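Local coordinates for protein plantazolicin methyltransferase BamL (Bacillus amyloliquefaciens subsp. plantarum, PDB 5DLY) that probably transfers methyl groups from S-adenosylmethionine to the amino terminus of desmethylplantazolicin, completing the antibiotic plantazolicin, at residues I2-V6 with N138-I142; S42-T47 with N236-L241; F48-Y52 with D125-I129; L150-S154 with I262-K266; C155-L161 with L257-I263. The contacts are given in a common frame with arbitrary orientation. Residue numbers count along the deposited sequence, not the author numbering.

Contact 1. Residues I2-V6 with N138-I142; sequences IETIV and NPIAI
Two short helical pieces meet mainly through side chains: I2-V6, the start of the N-terminal helix, and P139-I142, the first turn of helix 139-148, with N138 at its N-cap position. Both backbones are regular alpha-helix, closed by V6 N to I2 O (2.9 Å) and I142 N to N138 O (3.0 Å). CA atoms stand 7.7 Å apart for E3 and I140 and 7.8 Å for V6 and P139, so the helices are bridged by extended side chains. Apolar packing centres on I140, whose mt rotamer pushes CD1 across the gap to V6 CG2 (3.7 Å) and I2 CG2 (4.3 Å). V6, chi1 t, sets CG1 3.8 Å from P139 CG. This attaches the N-terminal helix to the outside of the Rossmann-like methyltransferase fold, on a helix flanking the central sheet; L198 of helix 192-203 touches both I2 and I140. E3 OE1 passes 3.9 Å from I140 CD1, while E3 OE2 makes a salt bridge with R7.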
# COMPACT_ATOMS: atom_id res chain seq x y z
N ILE A 2 -17.60 -1.34 -12.40
CA ILE A 2 -16.29 -0.91 -11.93
C ILE A 2 -15.23 -1.12 -13.01
O ILE A 2 -14.28 -0.34 -13.09
CB ILE A 2 -15.93 -1.57 -10.57
CG1 ILE A 2 -14.69 -0.91 -9.94
CG2 ILE A 2 -15.72 -3.07 -10.72
CD1 ILE A 2 -14.83 0.57 -9.64
N GLU A 3 -15.40 -2.14 -13.85
CA GLU A 3 -14.50 -2.39 -14.97
C GLU A 3 -14.38 -1.16 -15.89
O GLU A 3 -13.28 -0.72 -16.21
CB GLU A 3 -14.92 -3.63 -15.76
CG GLU A 3 -14.22 -3.84 -17.10
CD GLU A 3 -12.77 -4.27 -16.97
OE1 GLU A 3 -12.42 -4.86 -15.92
OE2 GLU A 3 -11.99 -4.02 -17.91
N THR A 4 -15.52 -0.60 -16.29
CA THR A 4 -15.52 0.56 -17.18
C THR A 4 -14.96 1.83 -16.51
O THR A 4 -14.21 2.58 -17.14
CB THR A 4 -16.92 0.86 -17.77
OG1 THR A 4 -17.56 -0.36 -18.15
CG2 THR A 4 -16.79 1.75 -18.99
N ILE A 5 -15.30 2.05 -15.24
CA ILE A 5 -14.72 3.16 -14.47
C ILE A 5 -13.19 3.04 -14.48
O ILE A 5 -12.48 4.02 -14.72
CB ILE A 5 -15.24 3.19 -13.01
CG1 ILE A 5 -16.66 3.76 -12.97
CG2 ILE A 5 -14.32 4.01 -12.11
CD1 ILE A 5 -17.46 3.36 -11.75
N VAL A 6 -12.70 1.83 -14.23
CA VAL A 6 -11.27 1.56 -14.26
C VAL A 6 -10.66 1.77 -15.65
O VAL A 6 -9.61 2.39 -15.78
CB VAL A 6 -10.95 0.15 -13.69
CG1 VAL A 6 -9.55 -0.30 -14.07
CG2 VAL A 6 -11.13 0.16 -12.18
N ASN A 138 -3.68 -1.92 -14.85
CA ASN A 138 -4.73 -2.91 -14.71
C ASN A 138 -4.94 -3.33 -13.25
O ASN A 138 -4.64 -4.47 -12.87
CB ASN A 138 -4.39 -4.12 -15.59
CG ASN A 138 -4.31 -3.75 -17.07
OD1 ASN A 138 -5.30 -3.33 -17.66
ND2 ASN A 138 -3.13 -3.91 -17.67
N PRO A 139 -5.47 -2.41 -12.42
CA PRO A 139 -5.59 -2.70 -10.99
C PRO A 139 -6.48 -3.89 -10.63
O PRO A 139 -6.16 -4.63 -9.69
CB PRO A 139 -6.13 -1.40 -10.40
CG PRO A 139 -6.78 -0.70 -11.54
CD PRO A 139 -5.96 -1.06 -12.74
N ILE A 140 -7.58 -4.09 -11.36
CA ILE A 140 -8.47 -5.23 -11.06
C ILE A 140 -7.77 -6.56 -11.37
O ILE A 140 -7.84 -7.50 -10.57
CB ILE A 140 -9.82 -5.12 -11.81
CG1 ILE A 140 -10.50 -3.77 -11.49
CG2 ILE A 140 -10.73 -6.28 -11.44
CD1 ILE A 140 -11.76 -3.50 -12.28
N ALA A 141 -7.08 -6.63 -12.51
CA ALA A 141 -6.30 -7.82 -12.87
C ALA A 141 -5.24 -8.13 -11.82
O ALA A 141 -5.06 -9.28 -11.44
CB ALA A 141 -5.65 -7.64 -14.24
N ILE A 142 -4.56 -7.10 -11.34
CA ILE A 142 -3.52 -7.33 -10.34
C ILE A 142 -4.12 -7.88 -9.06
O ILE A 142 -3.61 -8.85 -8.50
CB ILE A 142 -2.69 -6.05 -10.08
CG1 ILE A 142 -1.75 -5.82 -11.27
CG2 ILE A 142 -1.88 -6.18 -8.78
CD1 ILE A 142 -1.16 -4.43 -11.35

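Contact 2. Residues S42-T47 with N236-L241; sequences SISIET and NLQDAL
Helix 42-47, a piece of the long helix 23-56, runs antiparallel to helix 236-241: the N-to-C directions differ by 171° and the axes approach to 8.9 Å. In this register the CA atoms of E46 and L237 come within 5.0 Å, those of I43 and A240 within 5.7 Å, and A240 is the small residue against which S42, I43 and E46 pack. S42 points across with chi1 p; its OG lies 3.9 Å from A240 CB and shares a water with the other helix, 2.7 Å from S42 OG, the same water giving a proton to A240 O at 2.8 Å. One residue on, I43 in the mt rotamer lays CG1 4.3 Å from A240 CB and CD1 3.8 Å from L241 CD2. E46, mm, uses its aliphatic part as packing surface: CB is 3.9 Å from L237 CD1, CG 3.8 Å from A240 CB, and OE1 is 3.3 Å from N236 CB, while OE2 bonds to Y76. T47, chi1 m, returns its hydroxyl to its own helix, OG1 to I43 O at 2.7 Å, with T47 OG1 3.8 Å from L237 CD1. Helix 23-56 is thus sandwiched here, with S44 and I45 reaching F128 of strand 124-130 and I45 also touching helix 72-80, while L237 and L241 pack back on M232 of helix 226-232.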
# COMPACT_ATOMS: atom_id res chain seq x y z
N SER A 42 5.79 3.23 8.69
CA SER A 42 5.80 2.37 9.87
C SER A 42 4.41 2.19 10.46
O SER A 42 4.09 1.13 11.00
CB SER A 42 6.76 2.88 10.96
OG SER A 42 6.34 4.14 11.46
N ILE A 43 3.58 3.23 10.37
CA ILE A 43 2.20 3.11 10.85
C ILE A 43 1.40 2.10 10.03
O ILE A 43 0.72 1.23 10.60
CB ILE A 43 1.52 4.48 10.94
CG1 ILE A 43 2.21 5.30 12.03
CG2 ILE A 43 0.03 4.34 11.23
CD1 ILE A 43 1.92 6.77 11.95
N SER A 44 1.50 2.18 8.71
CA SER A 44 0.83 1.21 7.86
C SER A 44 1.32 -0.22 8.08
O SER A 44 0.51 -1.14 8.12
CB SER A 44 0.97 1.60 6.40
OG SER A 44 0.33 2.84 6.16
N ILE A 45 2.64 -0.38 8.22
CA ILE A 45 3.22 -1.71 8.47
C ILE A 45 2.76 -2.28 9.81
O ILE A 45 2.29 -3.41 9.89
CB ILE A 45 4.77 -1.68 8.41
CG1 ILE A 45 5.26 -1.31 7.00
CG2 ILE A 45 5.34 -3.02 8.87
CD1 ILE A 45 6.72 -0.88 6.94
N GLU A 46 2.85 -1.47 10.87
CA GLU A 46 2.43 -1.96 12.18
C GLU A 46 0.93 -2.23 12.24
O GLU A 46 0.48 -3.06 13.04
CB GLU A 46 2.88 -1.02 13.31
CG GLU A 46 4.40 -0.90 13.48
CD GLU A 46 5.11 -2.22 13.79
OE1 GLU A 46 4.46 -3.19 14.22
OE2 GLU A 46 6.34 -2.29 13.60
N THR A 47 0.17 -1.55 11.39
CA THR A 47 -1.27 -1.78 11.30
C THR A 47 -1.50 -3.19 10.77
O THR A 47 -2.26 -3.94 11.37
CB THR A 47 -1.98 -0.72 10.44
OG1 THR A 47 -1.86 0.55 11.08
CG2 THR A 47 -3.47 -1.03 10.28
N ASN A 236 3.47 -2.37 19.56
CA ASN A 236 4.30 -2.02 18.42
C ASN A 236 3.65 -0.92 17.58
O ASN A 236 4.34 -0.03 17.09
CB ASN A 236 4.62 -3.24 17.55
CG ASN A 236 5.39 -4.31 18.30
OD1 ASN A 236 4.96 -5.46 18.38
ND2 ASN A 236 6.54 -3.94 18.84
N LEU A 237 2.33 -1.00 17.42
CA LEU A 237 1.57 0.03 16.71
C LEU A 237 1.56 1.33 17.51
O LEU A 237 1.72 2.42 16.94
CB LEU A 237 0.15 -0.45 16.41
CG LEU A 237 -0.82 0.55 15.75
CD1 LEU A 237 -0.24 1.11 14.45
CD2 LEU A 237 -2.18 -0.09 15.50
N GLN A 238 1.39 1.22 18.81
CA GLN A 238 1.49 2.37 19.71
C GLN A 238 2.84 3.07 19.56
O GLN A 238 2.90 4.30 19.41
CB GLN A 238 1.30 1.96 21.16
CG GLN A 238 -0.09 1.45 21.51
CD GLN A 238 -0.15 0.88 22.91
OE1 GLN A 238 0.83 0.93 23.67
NE2 GLN A 238 -1.29 0.32 23.27
N ASP A 239 3.93 2.30 19.60
CA ASP A 239 5.28 2.83 19.48
C ASP A 239 5.50 3.58 18.16
O ASP A 239 6.15 4.63 18.14
CB ASP A 239 6.33 1.72 19.65
CG ASP A 239 6.44 1.22 21.09
OD1 ASP A 239 5.90 1.88 22.02
OD2 ASP A 239 7.07 0.16 21.30
N ALA A 240 4.96 3.05 17.07
CA ALA A 240 5.06 3.68 15.75
C ALA A 240 4.33 5.02 15.71
O ALA A 240 4.77 5.95 15.03
CB ALA A 240 4.54 2.75 14.66
N LEU A 241 3.23 5.11 16.44
CA LEU A 241 2.43 6.33 16.47
C LEU A 241 3.09 7.40 17.35
O LEU A 241 2.86 8.60 17.17
CB LEU A 241 0.99 6.03 16.92
CG LEU A 241 0.09 5.31 15.91
CD1 LEU A 241 -1.01 4.52 16.59
CD2 LEU A 241 -0.50 6.27 14.89
O HOH W 1 7.15 5.47 13.61

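Contact 3. Residues F48-Y52 with D125-I129; sequences FLSFY and DIIFI
This is buried helix-on-sheet packing in the Rossmann-like core of a class I methyltransferase: F48-Y52 of the long helix 23-56 lies over strand 126-129, which sits between strands 62-66 and 154-160 in the central sheet. The segment axes come within 10.7 Å, with 153° between their N-to-C directions, so the helix runs roughly antiparallel to the strand; the nearest CA pair is F48 and I126, 7.9 Å apart. From the extended strand, I126 and F128 point at the helix and I127 away from it. F48, with chi1 at 74°, projects its ring between them. I126 CG2 lies over one face of that ring, 3.9 Å from its centroid in a CH-pi contact, and I126 CD1 touches F48 CD1 at 3.3 Å. The F48 edge meets the F128 face in a T-shaped pair, centroids 4.7 Å apart and planes at 66°, with F48 CE2 3.6 Å from F128 CG. L49 adds a looser touch, CD2 to I126 CD1 at 4.3 Å. A turn further on, Y52 (chi1 t) sets CD2 3.9 Å from I126 CG1. Its hydroxyl bonds to Q153 O, and the D125 carboxylate is held by S151, R58 and the Y61 backbone; Y52 OH lies 3.2 Å from D125 CG, at angles too poor for a hydrogen bond to either carboxylate oxygen.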
# COMPACT_ATOMS: atom_id res chain seq x y z
N PHE A 48 -0.82 -3.57 9.69
CA PHE A 48 -1.06 -4.93 9.19
C PHE A 48 -0.50 -6.01 10.11
O PHE A 48 -1.09 -7.08 10.22
CB PHE A 48 -0.75 -5.13 7.69
CG PHE A 48 0.72 -5.17 7.32
CD1 PHE A 48 1.56 -6.20 7.75
CD2 PHE A 48 1.23 -4.23 6.43
CE1 PHE A 48 2.89 -6.25 7.35
CE2 PHE A 48 2.56 -4.28 6.02
CZ PHE A 48 3.39 -5.28 6.49
N LEU A 49 0.62 -5.73 10.78
CA LEU A 49 1.17 -6.67 11.75
C LEU A 49 0.25 -6.85 12.95
O LEU A 49 0.05 -7.98 13.43
CB LEU A 49 2.57 -6.26 12.18
CG LEU A 49 3.61 -6.35 11.07
CD1 LEU A 49 4.92 -5.75 11.56
CD2 LEU A 49 3.81 -7.78 10.58
N SER A 50 -0.32 -5.75 13.44
CA SER A 50 -1.24 -5.83 14.56
C SER A 50 -2.51 -6.58 14.16
O SER A 50 -3.00 -7.41 14.92
CB SER A 50 -1.59 -4.45 15.09
OG SER A 50 -2.55 -4.55 16.13
N PHE A 51 -3.01 -6.31 12.95
CA PHE A 51 -4.18 -6.99 12.43
C PHE A 51 -3.94 -8.49 12.36
O PHE A 51 -4.77 -9.28 12.83
CB PHE A 51 -4.57 -6.46 11.04
CG PHE A 51 -5.77 -7.16 10.45
CD1 PHE A 51 -5.60 -8.31 9.66
CD2 PHE A 51 -7.06 -6.68 10.66
CE1 PHE A 51 -6.71 -8.96 9.11
CE2 PHE A 51 -8.16 -7.33 10.11
CZ PHE A 51 -7.98 -8.47 9.33
N TYR A 52 -2.79 -8.88 11.81
CA TYR A 52 -2.49 -10.29 11.58
C TYR A 52 -2.44 -11.09 12.89
O TYR A 52 -3.07 -12.15 13.01
CB TYR A 52 -1.21 -10.47 10.73
CG TYR A 52 -1.12 -11.86 10.14
CD1 TYR A 52 -0.59 -12.92 10.89
CD2 TYR A 52 -1.60 -12.13 8.86
CE1 TYR A 52 -0.54 -14.21 10.37
CE2 TYR A 52 -1.55 -13.41 8.33
CZ TYR A 52 -1.03 -14.44 9.10
OH TYR A 52 -0.98 -15.72 8.59
N ASP A 125 1.20 -14.73 3.48
CA ASP A 125 0.37 -14.38 4.63
C ASP A 125 -0.09 -12.92 4.57
O ASP A 125 -1.21 -12.60 4.95
CB ASP A 125 1.12 -14.65 5.94
CG ASP A 125 1.17 -16.12 6.32
OD1 ASP A 125 0.44 -16.95 5.72
OD2 ASP A 125 1.96 -16.46 7.22
N ILE A 126 0.80 -12.04 4.09
CA ILE A 126 0.48 -10.63 3.91
C ILE A 126 0.96 -10.17 2.55
O ILE A 126 2.10 -10.42 2.17
CB ILE A 126 1.12 -9.75 5.00
CG1 ILE A 126 0.70 -10.24 6.40
CG2 ILE A 126 0.79 -8.27 4.78
CD1 ILE A 126 1.36 -9.52 7.55
N ILE A 127 0.07 -9.50 1.83
CA ILE A 127 0.41 -8.80 0.60
C ILE A 127 0.12 -7.32 0.84
O ILE A 127 -0.98 -6.96 1.24
CB ILE A 127 -0.37 -9.37 -0.61
CG1 ILE A 127 -0.10 -10.88 -0.75
CG2 ILE A 127 -0.01 -8.61 -1.88
CD1 ILE A 127 -0.93 -11.57 -1.82
N PHE A 128 1.13 -6.48 0.64
CA PHE A 128 1.05 -5.06 0.98
C PHE A 128 1.11 -4.23 -0.29
O PHE A 128 1.99 -4.43 -1.13
CB PHE A 128 2.26 -4.74 1.87
CG PHE A 128 2.22 -3.39 2.58
CD1 PHE A 128 1.04 -2.83 3.05
CD2 PHE A 128 3.43 -2.73 2.83
CE1 PHE A 128 1.07 -1.62 3.75
CE2 PHE A 128 3.45 -1.54 3.51
CZ PHE A 128 2.27 -0.98 3.98
N ILE A 129 0.16 -3.31 -0.45
CA ILE A 129 0.16 -2.41 -1.60
C ILE A 129 0.06 -0.99 -1.06
O ILE A 129 -1.04 -0.45 -0.86
CB ILE A 129 -1.02 -2.68 -2.57
CG1 ILE A 129 -1.17 -4.19 -2.88
CG2 ILE A 129 -0.82 -1.89 -3.85
CD1 ILE A 129 -2.33 -4.50 -3.82

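Contact 4. Residues L150-S154 with I262-K266; sequences LSDQS and IIKNK
The backbone of L150-S154 is extended at L150-S151, turns a corner at D152-Q153 and is extended again at S154, where it pairs antiparallel with the C-terminal strand. S154 and K264 form a hydrogen-bonded pair, CA atoms 5.2 Å apart, through S154 N to K264 O (3.0 Å) and K264 N to S154 O (2.9 Å). Q153 and N265 form the next, non-hydrogen-bonded pair at 4.9 Å CA-CA, and K266 N closes the ladder on D152 O at 2.9 Å. S154 (chi1 p) braces the corner, OG giving a proton to S151 O at 2.8 Å. K264, all-trans, stretches beneath that corner, CD 3.4 Å from S151 O; two waters each link K264 NZ to L150 O, NZ-water distances 3.0 and 2.8 Å, the first also bound to D152 OD1 (2.7 Å). D152 OD1 and K266 NZ, 4.3 Å apart, are too distant for a salt bridge. Deeper in, L150 CD1 meets I262 CG2 at 4.2 Å. This is the outer end of the antiparallel strand pair in the methyltransferase sheet, carrying the chain's C-terminus.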
# COMPACT_ATOMS: atom_id res chain seq x y z
N LEU A 150 -2.92 -15.66 -1.91
CA LEU A 150 -3.23 -15.57 -0.48
C LEU A 150 -3.23 -16.94 0.20
O LEU A 150 -3.81 -17.90 -0.33
CB LEU A 150 -4.57 -14.88 -0.25
CG LEU A 150 -4.62 -13.37 -0.50
CD1 LEU A 150 -6.08 -12.92 -0.42
CD2 LEU A 150 -3.73 -12.58 0.45
N SER A 151 -2.57 -17.03 1.35
CA SER A 151 -2.59 -18.23 2.17
C SER A 151 -3.96 -18.40 2.82
O SER A 151 -4.83 -17.52 2.72
CB SER A 151 -1.49 -18.17 3.24
OG SER A 151 -1.88 -17.32 4.31
N ASP A 152 -4.16 -19.53 3.49
CA ASP A 152 -5.43 -19.79 4.17
C ASP A 152 -5.73 -18.80 5.30
O ASP A 152 -6.89 -18.63 5.67
CB ASP A 152 -5.48 -21.23 4.69
CG ASP A 152 -5.48 -22.27 3.58
OD1 ASP A 152 -5.77 -21.91 2.42
OD2 ASP A 152 -5.21 -23.46 3.86
N GLN A 153 -4.69 -18.17 5.85
CA GLN A 153 -4.84 -17.13 6.87
C GLN A 153 -4.02 -15.92 6.44
O GLN A 153 -2.81 -15.87 6.64
CB GLN A 153 -4.36 -17.62 8.23
CG GLN A 153 -5.27 -18.67 8.86
CD GLN A 153 -4.77 -19.15 10.21
OE1 GLN A 153 -3.61 -19.50 10.37
NE2 GLN A 153 -5.66 -19.15 11.20
N SER A 154 -4.68 -14.94 5.84
CA SER A 154 -3.94 -13.90 5.13
C SER A 154 -4.74 -12.63 4.90
O SER A 154 -5.97 -12.61 5.03
CB SER A 154 -3.47 -14.42 3.77
OG SER A 154 -4.61 -14.77 2.98
N ILE A 262 -8.40 -7.07 2.01
CA ILE A 262 -8.96 -8.29 1.46
C ILE A 262 -8.46 -9.41 2.37
O ILE A 262 -7.25 -9.67 2.45
CB ILE A 262 -8.54 -8.49 -0.01
CG1 ILE A 262 -9.18 -7.42 -0.90
CG2 ILE A 262 -8.96 -9.85 -0.54
CD1 ILE A 262 -8.45 -7.18 -2.21
N ILE A 263 -9.39 -10.04 3.09
CA ILE A 263 -9.05 -10.94 4.20
C ILE A 263 -9.48 -12.37 3.87
O ILE A 263 -10.64 -12.61 3.54
CB ILE A 263 -9.75 -10.48 5.50
CG1 ILE A 263 -9.27 -9.08 5.89
CG2 ILE A 263 -9.52 -11.47 6.64
CD1 ILE A 263 -10.33 -8.23 6.56
N LYS A 264 -8.53 -13.30 3.93
CA LYS A 264 -8.86 -14.71 3.72
C LYS A 264 -8.69 -15.51 5.01
O LYS A 264 -7.64 -15.48 5.66
CB LYS A 264 -8.05 -15.32 2.56
CG LYS A 264 -8.47 -16.75 2.21
CD LYS A 264 -7.74 -17.24 0.97
CE LYS A 264 -8.17 -18.65 0.59
NZ LYS A 264 -7.70 -19.00 -0.77
N ASN A 265 -9.75 -16.22 5.36
CA ASN A 265 -9.74 -17.08 6.53
C ASN A 265 -10.46 -18.38 6.20
O ASN A 265 -11.69 -18.47 6.30
CB ASN A 265 -10.39 -16.38 7.72
CG ASN A 265 -10.22 -17.14 9.03
OD1 ASN A 265 -9.47 -18.12 9.11
ND2 ASN A 265 -10.90 -16.68 10.06
N LYS A 266 -9.69 -19.38 5.78
CA LYS A 266 -10.23 -20.69 5.41
C LYS A 266 -10.68 -21.48 6.64
O LYS A 266 -9.91 -21.66 7.59
CB LYS A 266 -9.19 -21.49 4.61
CG LYS A 266 -9.66 -22.85 4.12
CD LYS A 266 -8.81 -23.32 2.96
CE LYS A 266 -9.15 -24.74 2.54
NZ LYS A 266 -8.46 -25.08 1.26
O HOH W 2 -5.21 -20.29 0.31
O HOH W 3 -5.50 -18.36 -2.40

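Contact 5. Residues C155-L161 with L257-I263; sequences CIYIVDL and LLHGWII. With 5D7 (prop-2-en-1-yl 2-[(1S)-1-amino-4-carbamimidamidobutyl]-1,3-thiazole-4-carboxylate), chain B.
An offset aromatic stack lies across a non-hydrogen-bonded strand pair: the Y157 ring (chi1 t) and the six-membered ring of W261 (chi1 m) are 3.9 Å apart at their centroids, planes at 19°, and C155 SG sits at the tryptophan's edge, 4.0 Å from W261 CZ3. F51 and F221 also stack with W261. The strands are antiparallel (171°), axes 4.6 Å apart. Hydrogen-bonded pairs I156-I262, I158-G260 and D160-L258 each make two N-H to O bonds, all 2.8 to 3.0 Å between N and O. C155, Y157, V159 and their partners I263, W261 and H259 face helix 23-56; I156 and I262 face helix 139-148, meeting CD1 to CD1 at 4.0 Å. At the far end two hydrogen bonds, 5D7 NE to D160 OD1 and 5D7 NH2 to D160 OD2, both 2.9 Å, hold the ligand's guanidinium, and L161 CD2 lies 3.5 Å from 5D7 C6. The substrate analogue is thus bound at the carboxyl end of strand 154-160, as in Rossmann-like methyltransferases.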
# COMPACT_ATOMS: atom_id res chain seq x y z
N CYS A 155 -4.04 -11.58 4.50
CA CYS A 155 -4.70 -10.37 4.04
C CYS A 155 -3.87 -9.62 3.02
O CYS A 155 -2.64 -9.67 3.05
CB CYS A 155 -5.06 -9.44 5.21
SG CYS A 155 -3.62 -8.89 6.14
N ILE A 156 -4.57 -8.95 2.10
CA ILE A 156 -3.99 -7.86 1.31
C ILE A 156 -4.38 -6.57 2.03
O ILE A 156 -5.55 -6.37 2.32
CB ILE A 156 -4.56 -7.80 -0.13
CG1 ILE A 156 -4.45 -9.16 -0.81
CG2 ILE A 156 -3.83 -6.73 -0.95
CD1 ILE A 156 -5.02 -9.23 -2.21
N TYR A 157 -3.40 -5.70 2.29
CA TYR A 157 -3.67 -4.38 2.85
C TYR A 157 -3.24 -3.32 1.86
O TYR A 157 -2.08 -3.28 1.44
CB TYR A 157 -2.98 -4.20 4.21
CG TYR A 157 -3.24 -2.88 4.91
CD1 TYR A 157 -4.52 -2.32 4.92
CD2 TYR A 157 -2.22 -2.19 5.58
CE1 TYR A 157 -4.77 -1.11 5.57
CE2 TYR A 157 -2.46 -0.99 6.24
CZ TYR A 157 -3.74 -0.45 6.21
OH TYR A 157 -4.00 0.75 6.85
N ILE A 158 -4.18 -2.45 1.48
CA ILE A 158 -3.98 -1.44 0.44
C ILE A 158 -4.21 -0.07 1.06
O ILE A 158 -5.23 0.15 1.71
CB ILE A 158 -5.01 -1.62 -0.71
CG1 ILE A 158 -4.94 -3.02 -1.32
CG2 ILE A 158 -4.81 -0.56 -1.80
CD1 ILE A 158 -6.08 -3.37 -2.27
N VAL A 159 -3.24 0.83 0.90
CA VAL A 159 -3.38 2.21 1.38
C VAL A 159 -3.09 3.09 0.18
O VAL A 159 -2.07 2.93 -0.46
CB VAL A 159 -2.38 2.53 2.53
CG1 VAL A 159 -2.60 3.94 3.06
CG2 VAL A 159 -2.55 1.52 3.65
N ASP A 160 -3.99 4.01 -0.14
CA ASP A 160 -3.76 4.89 -1.28
C ASP A 160 -4.46 6.23 -1.14
O ASP A 160 -5.29 6.43 -0.25
CB ASP A 160 -4.18 4.21 -2.58
CG ASP A 160 -3.40 4.72 -3.81
OD1 ASP A 160 -2.32 5.34 -3.64
OD2 ASP A 160 -3.87 4.46 -4.94
N LEU A 161 -4.10 7.15 -2.04
CA LEU A 161 -4.77 8.45 -2.13
C LEU A 161 -6.24 8.31 -2.48
O LEU A 161 -6.63 7.41 -3.24
CB LEU A 161 -4.10 9.29 -3.21
CG LEU A 161 -2.62 9.59 -3.05
CD1 LEU A 161 -2.13 10.37 -4.27
CD2 LEU A 161 -2.34 10.35 -1.77
N LEU A 257 -6.72 8.97 3.90
CA LEU A 257 -6.32 8.03 2.85
C LEU A 257 -7.38 6.94 2.72
O LEU A 257 -8.16 6.72 3.65
CB LEU A 257 -4.97 7.41 3.21
CG LEU A 257 -3.77 8.36 3.17
CD1 LEU A 257 -2.60 7.80 3.96
CD2 LEU A 257 -3.35 8.63 1.74
N LEU A 258 -7.39 6.26 1.58
CA LEU A 258 -8.15 5.02 1.44
C LEU A 258 -7.40 3.87 2.10
O LEU A 258 -6.19 3.70 1.87
CB LEU A 258 -8.36 4.70 -0.04
CG LEU A 258 -8.97 5.76 -0.95
CD1 LEU A 258 -9.04 5.23 -2.37
CD2 LEU A 258 -10.36 6.12 -0.46
N HIS A 259 -8.11 3.08 2.91
CA HIS A 259 -7.56 1.88 3.53
C HIS A 259 -8.46 0.71 3.15
O HIS A 259 -9.66 0.75 3.41
CB HIS A 259 -7.52 2.02 5.05
CG HIS A 259 -6.75 3.20 5.52
ND1 HIS A 259 -7.29 4.47 5.52
CD2 HIS A 259 -5.49 3.32 6.00
CE1 HIS A 259 -6.38 5.33 5.97
NE2 HIS A 259 -5.29 4.66 6.28
N GLY A 260 -7.89 -0.31 2.52
CA GLY A 260 -8.67 -1.46 2.06
C GLY A 260 -8.03 -2.76 2.49
O GLY A 260 -6.80 -2.88 2.47
N TRP A 261 -8.85 -3.71 2.92
CA TRP A 261 -8.40 -5.04 3.30
C TRP A 261 -9.15 -6.09 2.51
O TRP A 261 -10.38 -6.00 2.36
CB TRP A 261 -8.63 -5.33 4.79
CG TRP A 261 -8.04 -4.34 5.74
CD1 TRP A 261 -8.56 -3.12 6.06
CD2 TRP A 261 -6.84 -4.49 6.50
NE1 TRP A 261 -7.75 -2.49 6.97
CE2 TRP A 261 -6.69 -3.31 7.26
CE3 TRP A 261 -5.88 -5.51 6.62
CZ2 TRP A 261 -5.60 -3.11 8.12
CZ3 TRP A 261 -4.80 -5.31 7.48
CH2 TRP A 261 -4.67 -4.12 8.22
N ILE A 262 -8.40 -7.07 2.01
CA ILE A 262 -8.96 -8.29 1.46
C ILE A 262 -8.46 -9.41 2.37
O ILE A 262 -7.25 -9.67 2.45
CB ILE A 262 -8.54 -8.49 -0.01
CG1 ILE A 262 -9.18 -7.42 -0.90
CG2 ILE A 262 -8.96 -9.85 -0.54
CD1 ILE A 262 -8.45 -7.18 -2.21
N ILE A 263 -9.39 -10.04 3.09
CA ILE A 263 -9.05 -10.94 4.20
C ILE A 263 -9.48 -12.37 3.87
O ILE A 263 -10.64 -12.61 3.54
CB ILE A 263 -9.75 -10.48 5.50
CG1 ILE A 263 -9.27 -9.08 5.89
CG2 ILE A 263 -9.52 -11.47 6.64
CD1 ILE A 263 -10.33 -8.23 6.56
O9 5D7 B . 0.71 9.46 0.41
C6 5D7 B . 0.84 10.46 -0.28
O7 5D7 B . 0.43 11.75 0.22
C8 5D7 B . -0.25 11.90 1.47
C2 5D7 B . 1.44 10.40 -1.63
N3 5D7 B . 2.04 9.28 -2.10
C4 5D7 B . 2.55 9.38 -3.34
S5 5D7 B . 2.26 10.99 -3.93
C1 5D7 B . 1.45 11.50 -2.50
CA 5D7 B . 3.27 8.39 -4.17
N 5D7 B . 3.58 7.25 -3.33
CB 5D7 B . 2.45 7.96 -5.40
CG 5D7 B . 0.97 7.69 -5.15
CD 5D7 B . 0.48 6.64 -6.13
NE 5D7 B . -0.96 6.48 -5.99
CZ 5D7 B . -1.93 7.17 -6.60
NH2 5D7 B . -3.14 6.90 -6.35
NH1 5D7 B . -1.66 8.08 -7.44
C3 5D7 B . -0.59 13.36 1.64
C5 5D7 B . -0.59 13.92 2.84

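Contacts 3, 4 and 5 belong to one sheet: I127 O and Y157 N (2.9 Å) tie strand 124-130 to 154-160, and contacts 4 and 5 share I262 and I263 on strand 258-265. Contact 2 continues contact 3 along helix 23-56, and S44 CB meets F128 CZ at 3.8 Å; T47 CG2 also reaches W261 CZ2 of contact 5 at 3.7 Å. Contact 1 touches none of the others, though its nearest atoms come within about 5 Å of contact 3; its centre is about 30 Å from that of contact 2, across the chain's centre. Contact 5 binds 5D7 directly. Among these contacts, the side chain of F128 lies about 6 Å from SAH, V159 about 8 Å and P139 about 9 Å.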